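Local coordinates for interphotoreceptor retinoid-binding protein (Xenopus laevis, PDB 1J7X) that probably binds and carries retinoids through the space between photoreceptors and pigment epithelium, using a fold related to the ClpP/crotonase clan, at residues A[142-148]-A[204-210]; A[161-165]-A[220-224]; A[232-236]-A[283-287]. All coordinates share one frame; numbering follows the deposited sequence.

Contact 1. Residues A[142-148]-A[204-210]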
loop_
_atom_site.group_PDB
_atom_site.type_symbol
_atom_site.label_atom_id
_atom_site.label_comp_id
_atom_site.label_asym_id
_atom_site.label_seq_id
_atom_site.Cartn_x
_atom_site.Cartn_y
_atom_site.Cartn_z
ATOM N N ASN A 142 5.842 -4.685 -23.885
ATOM C CA ASN A 142 5.907 -3.836 -22.678
ATOM C C ASN A 142 4.469 -3.616 -22.172
ATOM O O ASN A 142 3.485 -3.755 -22.943
ATOM C CB ASN A 142 6.491 -2.484 -23.032
ATOM C CG ASN A 142 7.957 -2.555 -23.278
ATOM O OD1 ASN A 142 8.747 -2.773 -22.356
ATOM N ND2 ASN A 142 8.332 -2.388 -24.546
ATOM N N LEU A 143 4.324 -3.391 -20.879
ATOM C CA LEU A 143 2.993 -3.226 -20.280
ATOM C C LEU A 143 2.964 -2.032 -19.362
ATOM O O LEU A 143 3.844 -1.817 -18.560
ATOM C CB LEU A 143 2.635 -4.466 -19.467
ATOM C CG LEU A 143 1.321 -4.380 -18.684
ATOM C CD1 LEU A 143 0.154 -4.361 -19.685
ATOM C CD2 LEU A 143 1.053 -5.531 -17.739
ATOM N N ILE A 144 1.936 -1.250 -19.500
ATOM C CA ILE A 144 1.679 -0.078 -18.661
ATOM C C ILE A 144 0.535 -0.409 -17.783
ATOM O O ILE A 144 -0.550 -0.622 -18.301
ATOM C CB ILE A 144 1.348 1.188 -19.478
ATOM C CG1 ILE A 144 2.612 1.666 -20.222
ATOM C CG2 ILE A 144 0.909 2.278 -18.602
ATOM C CD1 ILE A 144 3.320 0.632 -21.004
ATOM N N ILE A 145 0.690 -0.415 -16.473
ATOM C CA ILE A 145 -0.396 -0.692 -15.551
ATOM C C ILE A 145 -0.765 0.655 -14.936
ATOM O O ILE A 145 0.065 1.294 -14.253
ATOM C CB ILE A 145 0.070 -1.715 -14.468
ATOM C CG1 ILE A 145 0.653 -2.985 -15.073
ATOM C CG2 ILE A 145 -1.096 -1.962 -13.455
ATOM C CD1 ILE A 145 1.085 -3.974 -13.984
ATOM N N ASP A 146 -1.968 1.120 -15.252
ATOM C CA ASP A 146 -2.451 2.399 -14.839
ATOM C C ASP A 146 -3.214 2.347 -13.473
ATOM O O ASP A 146 -4.307 1.835 -13.401
ATOM C CB ASP A 146 -3.365 2.968 -15.887
ATOM C CG ASP A 146 -3.652 4.415 -15.669
ATOM O OD1 ASP A 146 -3.332 4.980 -14.585
ATOM O OD2 ASP A 146 -4.177 5.044 -16.622
ATOM N N LEU A 147 -2.590 2.806 -12.353
ATOM C CA LEU A 147 -3.224 2.812 -11.089
ATOM C C LEU A 147 -3.551 4.186 -10.588
ATOM O O LEU A 147 -3.816 4.424 -9.377
ATOM C CB LEU A 147 -2.270 2.125 -10.057
ATOM C CG LEU A 147 -1.944 0.715 -10.375
ATOM C CD1 LEU A 147 -0.834 0.089 -9.235
ATOM C CD2 LEU A 147 -3.156 -0.151 -10.537
ATOM N N ARG A 148 -3.478 5.130 -11.497
ATOM C CA ARG A 148 -3.784 6.511 -11.147
ATOM C C ARG A 148 -5.147 6.706 -10.546
ATOM O O ARG A 148 -5.334 7.684 -9.819
ATOM C CB ARG A 148 -3.645 7.500 -12.353
ATOM C CG ARG A 148 -2.194 7.635 -12.805
ATOM C CD ARG A 148 -2.078 8.441 -14.116
ATOM N NE ARG A 148 -2.736 7.776 -15.206
ATOM C CZ ARG A 148 -2.873 8.299 -16.428
ATOM N NH1 ARG A 148 -2.272 9.459 -16.701
ATOM N NH2 ARG A 148 -3.484 7.608 -17.386
ATOM N N GLY A 204 9.046 -5.336 -20.188
ATOM C CA GLY A 204 8.991 -4.083 -19.466
ATOM C C GLY A 204 7.619 -3.804 -18.870
ATOM O O GLY A 204 6.598 -4.004 -19.483
ATOM N N VAL A 205 7.616 -3.339 -17.636
ATOM C CA VAL A 205 6.432 -3.015 -16.927
ATOM C C VAL A 205 6.556 -1.603 -16.299
ATOM O O VAL A 205 7.576 -1.285 -15.645
ATOM C CB VAL A 205 6.085 -4.025 -15.840
ATOM C CG1 VAL A 205 4.754 -3.608 -15.167
ATOM C CG2 VAL A 205 5.957 -5.451 -16.399
ATOM N N TYR A 206 5.589 -0.794 -16.573
ATOM C CA TYR A 206 5.490 0.587 -16.119
ATOM C C TYR A 206 4.193 0.856 -15.369
ATOM O O TYR A 206 3.127 0.629 -15.908
ATOM C CB TYR A 206 5.635 1.492 -17.297
ATOM C CG TYR A 206 6.918 1.227 -18.039
ATOM C CD1 TYR A 206 6.992 0.221 -18.994
ATOM C CD2 TYR A 206 8.105 1.918 -17.722
ATOM C CE1 TYR A 206 8.186 -0.106 -19.655
ATOM C CE2 TYR A 206 9.239 1.671 -18.382
ATOM C CZ TYR A 206 9.314 0.615 -19.335
ATOM O OH TYR A 206 10.545 0.348 -19.915
ATOM N N VAL A 207 4.276 1.241 -14.064
ATOM C CA VAL A 207 3.113 1.470 -13.225
ATOM C C VAL A 207 2.878 2.920 -13.018
ATOM O O VAL A 207 3.795 3.635 -12.622
ATOM C CB VAL A 207 3.289 0.801 -11.873
ATOM C CG1 VAL A 207 2.082 0.978 -11.065
ATOM C CG2 VAL A 207 3.573 -0.680 -12.081
ATOM N N LEU A 208 1.718 3.406 -13.384
ATOM C CA LEU A 208 1.339 4.796 -13.287
ATOM C C LEU A 208 0.671 5.038 -11.960
ATOM O O LEU A 208 -0.300 4.351 -11.586
ATOM C CB LEU A 208 0.401 5.217 -14.430
ATOM C CG LEU A 208 0.828 4.862 -15.855
ATOM C CD1 LEU A 208 -0.125 5.574 -16.811
ATOM C CD2 LEU A 208 2.218 5.157 -16.166
ATOM N N THR A 209 1.097 6.103 -11.242
ATOM C CA THR A 209 0.501 6.436 -9.982
ATOM C C THR A 209 0.075 7.883 -9.864
ATOM O O THR A 209 0.616 8.732 -10.571
ATOM C CB THR A 209 1.525 6.190 -8.801
ATOM O OG1 THR A 209 2.671 7.047 -9.069
ATOM C CG2 THR A 209 1.922 4.702 -8.749
ATOM N N SER A 210 -0.845 8.139 -8.971
ATOM C CA SER A 210 -1.339 9.481 -8.618
ATOM C C SER A 210 -1.422 9.614 -7.104
ATOM O O SER A 210 -1.387 8.631 -6.358
ATOM C CB SER A 210 -2.753 9.815 -9.195
ATOM O OG SER A 210 -3.805 9.201 -8.547
#

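Contact 2. Residues A[161-165]-A[220-224]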
loop_
_atom_site.group_PDB
_atom_site.type_symbol
_atom_site.label_atom_id
_atom_site.label_comp_id
_atom_site.label_asym_id
_atom_site.label_seq_id
_atom_site.Cartn_x
_atom_site.Cartn_y
_atom_site.Cartn_z
ATOM N N LEU A 161 -1.604 -11.283 -7.597
ATOM C CA LEU A 161 -1.394 -10.441 -8.759
ATOM C C LEU A 161 0.052 -10.307 -9.127
ATOM O O LEU A 161 0.452 -10.352 -10.270
ATOM C CB LEU A 161 -2.047 -9.073 -8.562
ATOM C CG LEU A 161 -1.818 -8.058 -9.648
ATOM C CD1 LEU A 161 -2.386 -8.545 -10.912
ATOM C CD2 LEU A 161 -2.442 -6.660 -9.393
ATOM N N LEU A 162 0.884 -10.050 -8.140
ATOM C CA LEU A 162 2.264 -9.859 -8.375
ATOM C C LEU A 162 2.874 -11.064 -9.107
ATOM O O LEU A 162 3.748 -10.923 -9.948
ATOM C CB LEU A 162 2.932 -9.652 -7.059
ATOM C CG LEU A 162 2.838 -8.290 -6.396
ATOM C CD1 LEU A 162 3.382 -8.383 -4.944
ATOM C CD2 LEU A 162 3.583 -7.260 -7.121
ATOM N N SER A 163 2.360 -12.238 -8.782
ATOM C CA SER A 163 2.860 -13.533 -9.327
ATOM C C SER A 163 2.740 -13.644 -10.800
ATOM O O SER A 163 3.477 -14.403 -11.422
ATOM C CB SER A 163 2.190 -14.681 -8.641
ATOM O OG SER A 163 2.421 -14.673 -7.205
ATOM N N TYR A 164 1.894 -12.834 -11.410
ATOM C CA TYR A 164 1.822 -12.805 -12.880
ATOM C C TYR A 164 3.010 -12.126 -13.534
ATOM O O TYR A 164 3.158 -12.174 -14.773
ATOM C CB TYR A 164 0.485 -12.145 -13.360
ATOM C CG TYR A 164 -0.722 -13.016 -13.162
ATOM C CD1 TYR A 164 -1.392 -13.085 -11.944
ATOM C CD2 TYR A 164 -1.300 -13.653 -14.208
ATOM C CE1 TYR A 164 -2.473 -13.903 -11.704
ATOM C CE2 TYR A 164 -2.362 -14.549 -13.988
ATOM C CZ TYR A 164 -2.977 -14.628 -12.784
ATOM O OH TYR A 164 -4.084 -15.453 -12.614
ATOM N N PHE A 165 3.833 -11.477 -12.729
ATOM C CA PHE A 165 4.996 -10.756 -13.254
ATOM C C PHE A 165 6.309 -11.343 -12.797
ATOM O O PHE A 165 7.361 -10.713 -12.968
ATOM C CB PHE A 165 4.868 -9.297 -12.891
ATOM C CG PHE A 165 3.646 -8.671 -13.399
ATOM C CD1 PHE A 165 3.519 -8.272 -14.713
ATOM C CD2 PHE A 165 2.571 -8.552 -12.619
ATOM C CE1 PHE A 165 2.341 -7.728 -15.134
ATOM C CE2 PHE A 165 1.354 -8.097 -13.031
ATOM C CZ PHE A 165 1.231 -7.644 -14.315
ATOM N N PHE A 220 0.969 -2.690 -4.049
ATOM C CA PHE A 220 1.321 -3.322 -5.382
ATOM C C PHE A 220 2.392 -2.568 -6.077
ATOM O O PHE A 220 3.427 -3.158 -6.556
ATOM C CB PHE A 220 0.072 -3.500 -6.283
ATOM C CG PHE A 220 0.377 -4.097 -7.584
ATOM C CD1 PHE A 220 0.452 -5.420 -7.746
ATOM C CD2 PHE A 220 0.553 -3.289 -8.724
ATOM C CE1 PHE A 220 0.891 -5.944 -9.012
ATOM C CE2 PHE A 220 0.831 -3.811 -9.905
ATOM C CZ PHE A 220 1.002 -5.127 -10.064
ATOM N N ALA A 221 2.202 -1.240 -6.161
ATOM C CA ALA A 221 3.192 -0.369 -6.829
ATOM C C ALA A 221 4.583 -0.436 -6.089
ATOM O O ALA A 221 5.685 -0.544 -6.686
ATOM C CB ALA A 221 2.751 1.105 -6.901
ATOM N N TYR A 222 4.457 -0.301 -4.789
ATOM C CA TYR A 222 5.704 -0.351 -3.935
ATOM C C TYR A 222 6.504 -1.651 -4.160
ATOM O O TYR A 222 7.724 -1.642 -4.420
ATOM C CB TYR A 222 5.354 -0.169 -2.466
ATOM C CG TYR A 222 6.573 -0.146 -1.597
ATOM C CD1 TYR A 222 7.354 0.989 -1.462
ATOM C CD2 TYR A 222 6.988 -1.326 -0.998
ATOM C CE1 TYR A 222 8.568 0.934 -0.655
ATOM C CE2 TYR A 222 8.208 -1.383 -0.252
ATOM C CZ TYR A 222 8.948 -0.221 -0.072
ATOM O OH TYR A 222 10.113 -0.251 0.654
ATOM N N LEU A 223 5.745 -2.748 -4.112
ATOM C CA LEU A 223 6.337 -4.078 -4.305
ATOM C C LEU A 223 6.904 -4.309 -5.670
ATOM O O LEU A 223 8.067 -4.829 -5.841
ATOM C CB LEU A 223 5.333 -5.163 -3.902
ATOM C CG LEU A 223 5.123 -5.182 -2.416
ATOM C CD1 LEU A 223 4.004 -6.153 -2.163
ATOM C CD2 LEU A 223 6.426 -5.650 -1.605
HETATM N N MSE A 224 6.242 -3.783 -6.699
HETATM C CA MSE A 224 6.789 -3.867 -8.036
HETATM C C MSE A 224 8.046 -3.074 -8.101
HETATM O O MSE A 224 8.986 -3.462 -8.817
HETATM C CB MSE A 224 5.788 -3.443 -9.139
HETATM C CG MSE A 224 5.740 -4.560 -10.332
HETATM SE SE MSE A 224 5.011 -5.995 -10.214
HETATM C CE MSE A 224 5.989 -6.758 -9.694
#

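Contact 3. Residues A[232-236]-A[283-287]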
loop_
_atom_site.group_PDB
_atom_site.type_symbol
_atom_site.label_atom_id
_atom_site.label_comp_id
_atom_site.label_asym_id
_atom_site.label_seq_id
_atom_site.Cartn_x
_atom_site.Cartn_y
_atom_site.Cartn_z
ATOM N N ILE A 232 8.061 2.926 -11.645
ATOM C CA ILE A 232 6.902 3.610 -11.181
ATOM C C ILE A 232 6.939 5.048 -11.725
ATOM O O ILE A 232 7.921 5.789 -11.564
ATOM C CB ILE A 232 6.900 3.669 -9.647
ATOM C CG1 ILE A 232 7.165 2.284 -9.044
ATOM C CG2 ILE A 232 5.629 4.160 -9.091
ATOM C CD1 ILE A 232 6.152 1.208 -9.651
ATOM N N ILE A 233 5.825 5.503 -12.267
ATOM C CA ILE A 233 5.733 6.841 -12.918
ATOM C C ILE A 233 4.498 7.587 -12.473
ATOM O O ILE A 233 3.375 7.060 -12.509
ATOM C CB ILE A 233 5.719 6.673 -14.451
ATOM C CG1 ILE A 233 6.893 5.838 -14.851
ATOM C CG2 ILE A 233 5.629 8.063 -15.166
ATOM C CD1 ILE A 233 6.791 5.437 -16.343
ATOM N N GLY A 234 4.705 8.851 -12.018
ATOM C CA GLY A 234 3.559 9.658 -11.681
ATOM C C GLY A 234 3.788 10.432 -10.402
ATOM O O GLY A 234 4.878 10.944 -10.229
ATOM N N GLU A 235 2.733 10.573 -9.617
ATOM C CA GLU A 235 2.785 11.351 -8.391
ATOM C C GLU A 235 3.094 10.454 -7.171
ATOM O O GLU A 235 2.800 9.274 -7.132
ATOM C CB GLU A 235 1.510 12.067 -8.160
ATOM C CG GLU A 235 1.119 12.994 -9.330
ATOM C CD GLU A 235 -0.270 13.517 -9.218
ATOM O OE1 GLU A 235 -1.148 12.926 -8.504
ATOM O OE2 GLU A 235 -0.599 14.494 -9.970
ATOM N N ILE A 236 3.524 11.088 -6.088
ATOM C CA ILE A 236 3.687 10.378 -4.828
ATOM C C ILE A 236 2.253 10.006 -4.400
ATOM O O ILE A 236 1.291 10.801 -4.545
ATOM C CB ILE A 236 4.319 11.320 -3.756
ATOM C CG1 ILE A 236 5.711 11.613 -4.153
ATOM C CG2 ILE A 236 4.262 10.725 -2.438
ATOM C CD1 ILE A 236 6.297 12.879 -3.457
ATOM N N LEU A 283 3.405 14.973 -12.947
ATOM C CA LEU A 283 2.012 15.128 -12.535
ATOM C C LEU A 283 1.221 13.933 -13.227
ATOM O O LEU A 283 1.633 13.414 -14.281
ATOM C CB LEU A 283 1.436 16.475 -13.048
ATOM C CG LEU A 283 1.537 17.656 -12.043
ATOM C CD1 LEU A 283 2.885 17.771 -11.645
ATOM C CD2 LEU A 283 1.125 19.004 -12.729
ATOM N N ALA A 284 0.144 13.558 -12.584
ATOM C CA ALA A 284 -0.660 12.365 -13.013
ATOM C C ALA A 284 -1.057 12.411 -14.487
ATOM O O ALA A 284 -0.857 11.468 -15.188
ATOM C CB ALA A 284 -1.860 12.262 -12.151
ATOM N N ASP A 285 -1.437 13.578 -14.973
ATOM C CA ASP A 285 -1.796 13.727 -16.397
ATOM C C ASP A 285 -0.660 13.481 -17.351
ATOM O O ASP A 285 -0.872 13.256 -18.547
ATOM C CB ASP A 285 -2.357 15.095 -16.659
ATOM C CG ASP A 285 -3.560 15.384 -15.925
ATOM O OD1 ASP A 285 -4.403 14.488 -15.753
ATOM O OD2 ASP A 285 -3.788 16.550 -15.464
ATOM N N GLU A 286 0.559 13.542 -16.904
ATOM C CA GLU A 286 1.726 13.326 -17.758
ATOM C C GLU A 286 2.330 11.961 -17.705
ATOM O O GLU A 286 3.251 11.663 -18.453
ATOM C CB GLU A 286 2.819 14.393 -17.319
ATOM C CG GLU A 286 2.246 15.817 -17.144
ATOM C CD GLU A 286 3.339 16.864 -16.663
ATOM O OE1 GLU A 286 3.061 18.083 -16.452
ATOM O OE2 GLU A 286 4.511 16.467 -16.459
ATOM N N ALA A 287 1.813 11.095 -16.834
ATOM C CA ALA A 287 2.405 9.780 -16.622
ATOM C C ALA A 287 2.386 8.824 -17.747
ATOM O O ALA A 287 3.350 8.075 -17.985
ATOM C CB ALA A 287 1.782 9.164 -15.354
#

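Contact 1. Residues A[142-148]-A[204-210]
Leu208 CD1 sits over one face of the Arg148 guanidinium, 3.7 Å above its plane and near the border of the group, while Asp146 OD1 lies at the edge, in plane. The Tyr206 ring has Asn142 OD1 at its edge, 3.8 Å from CE1. Tyr206 lies within strand 204-209 and Arg148 follows strand 142-146; the two strands are parallel neighbours in the central mixed sheet of a ββα-spiral (ClpP/crotonase-like) domain. Backbone bonds knit the pair in register, among them Leu208 N to Ile145 O, 2.8 Å.

Isoleucine, valine and leucine side chains suit both buried faces: Ile144 CG2 reaches Leu208 CG at 3.8 Å, and on the other face Leu147 CD1 meets Val207 CG1 at 3.6 Å. Arg148 grips the Asp146 carboxylate side-on, NE to OD1 and NH2 to OD2, and its backbone N completes an Asx turn by reaching OD1 from the opposite face of the carboxylate plane. The bend at chi3 (-63°) folds the arginine back to this grip. Tyr110 OH also binds Asp146 OD2, and Arg148 NH1 reaches the Ala284 carbonyl. Just beyond, at the same end, Ser210 OG donates to Arg148 O at 2.5 Å, in the plane of the carbonyl and along one of its lone pairs.

Contact 2. Residues A[161-165]-A[220-224]
Two helices of the spiral domain, each following a strand of the central mixed sheet, meet here through apolar side chains: the end of helix 158-163 with the residues after it, and the middle of helix 216-226. The Phe220 ring meets three residues of 161-165. Leu161 brings CD2 over one face of the ring as a CH-pi contact, 3.8 Å from the centroid and 28° off the ring normal, the two side chains crossing at about a right angle. Phe220 has CG anti to the backbone N (chi1 179°), which carries the ring out from its own helix to the leucines. Phe165 CE2 comes to the edge of the same ring, near its plane, 4.2 Å from CZ.

Leu162 contributes the largest area on its helix because its two methyls part company. CD2 lies 3.5 Å from Phe220 CE1 and also touches the methyl CE of Met224, a selenomethionine in this crystal, whereas CD1 crosses to Leu223 CD1 at 3.6 Å. A forked leucine suits this place, since one branch serves the aromatic ring and the other a neighbouring leucine.

Met224 bends at both chi2 and chi3, and the flexible chain puts SE 5.0 Å from the centroid of the Phe165 ring, an oblique Met-aromatic contact, while its CE approaches Phe165 CB. Phe165 and Phe220 also rest on Ile145 of strand 142-146, and Leu162 and Leu223 reach Leu174 and Phe175 of strand 173-179, so the cluster touches strands of two sheets. Helices that follow parallel strands and pack back on their sheet in this way are consistent with a ClpP/crotonase-like spiral domain.

Contact 3. Residues A[232-236]-A[283-287]
Glu235 and Ala284 join the end of strand 231-234 to the segment 283-287, which brings the chain from strand 280-281 to helix 287-296 at the border of the ββα-spiral, ClpP/crotonase-like domain.

The polar link is one bond: Ala284 N donates to Glu235 OE2 at 2.9 Å, with an angle of 160° at the hydrogen, and the nitrogen stands above the carboxylate plane, 57° out of it. Ala284 CB lies 3.4 Å from the same Glu235 OE2. A glutamate suits the place because its chain, extended beyond CG, is long enough to span from the strand end to the other segment. The other oxygen, OE1, accepts from His211 N, so the carboxylate ties two backbone amides. An alanine here would take away both acceptors and is likely to leave the amides of Ala284 and His211 without their partner.

Apolar contact is made beside this link. The small Ala287 lets the chains come close: its CA is 5.1 Å from Gly234 CA. Gly234 itself has backbone angles that suit glycine, since a CB would run into the carbonyl oxygen of Ile233. Alongside, Ile233 CG2 packs 4.0 Å from Ala287 CB and touches the carbonyl oxygen Ala287 O at 3.6 Å.

In the fold
Along the chain, the first of these segments is strand 142-146, then helix 158-163, which opens contact 2 before contact 1 is closed by strand 204-209. Contact 2 closes next, at helix 216-226, so the two cross: each strand is followed by its helix. Ile145 CD1 packs on both Phe165 and Phe220, and Leu147 CD1 on Phe220, seating the helical layer on the sheet. Contact 3 comes later, in series with both: its strand 231-234 lies beside strand 204-209, and its loop closes at 283-287, where helix 287-296 begins. Together they join the sheet to helices 158-163 and 216-226 and to the chain's last helix.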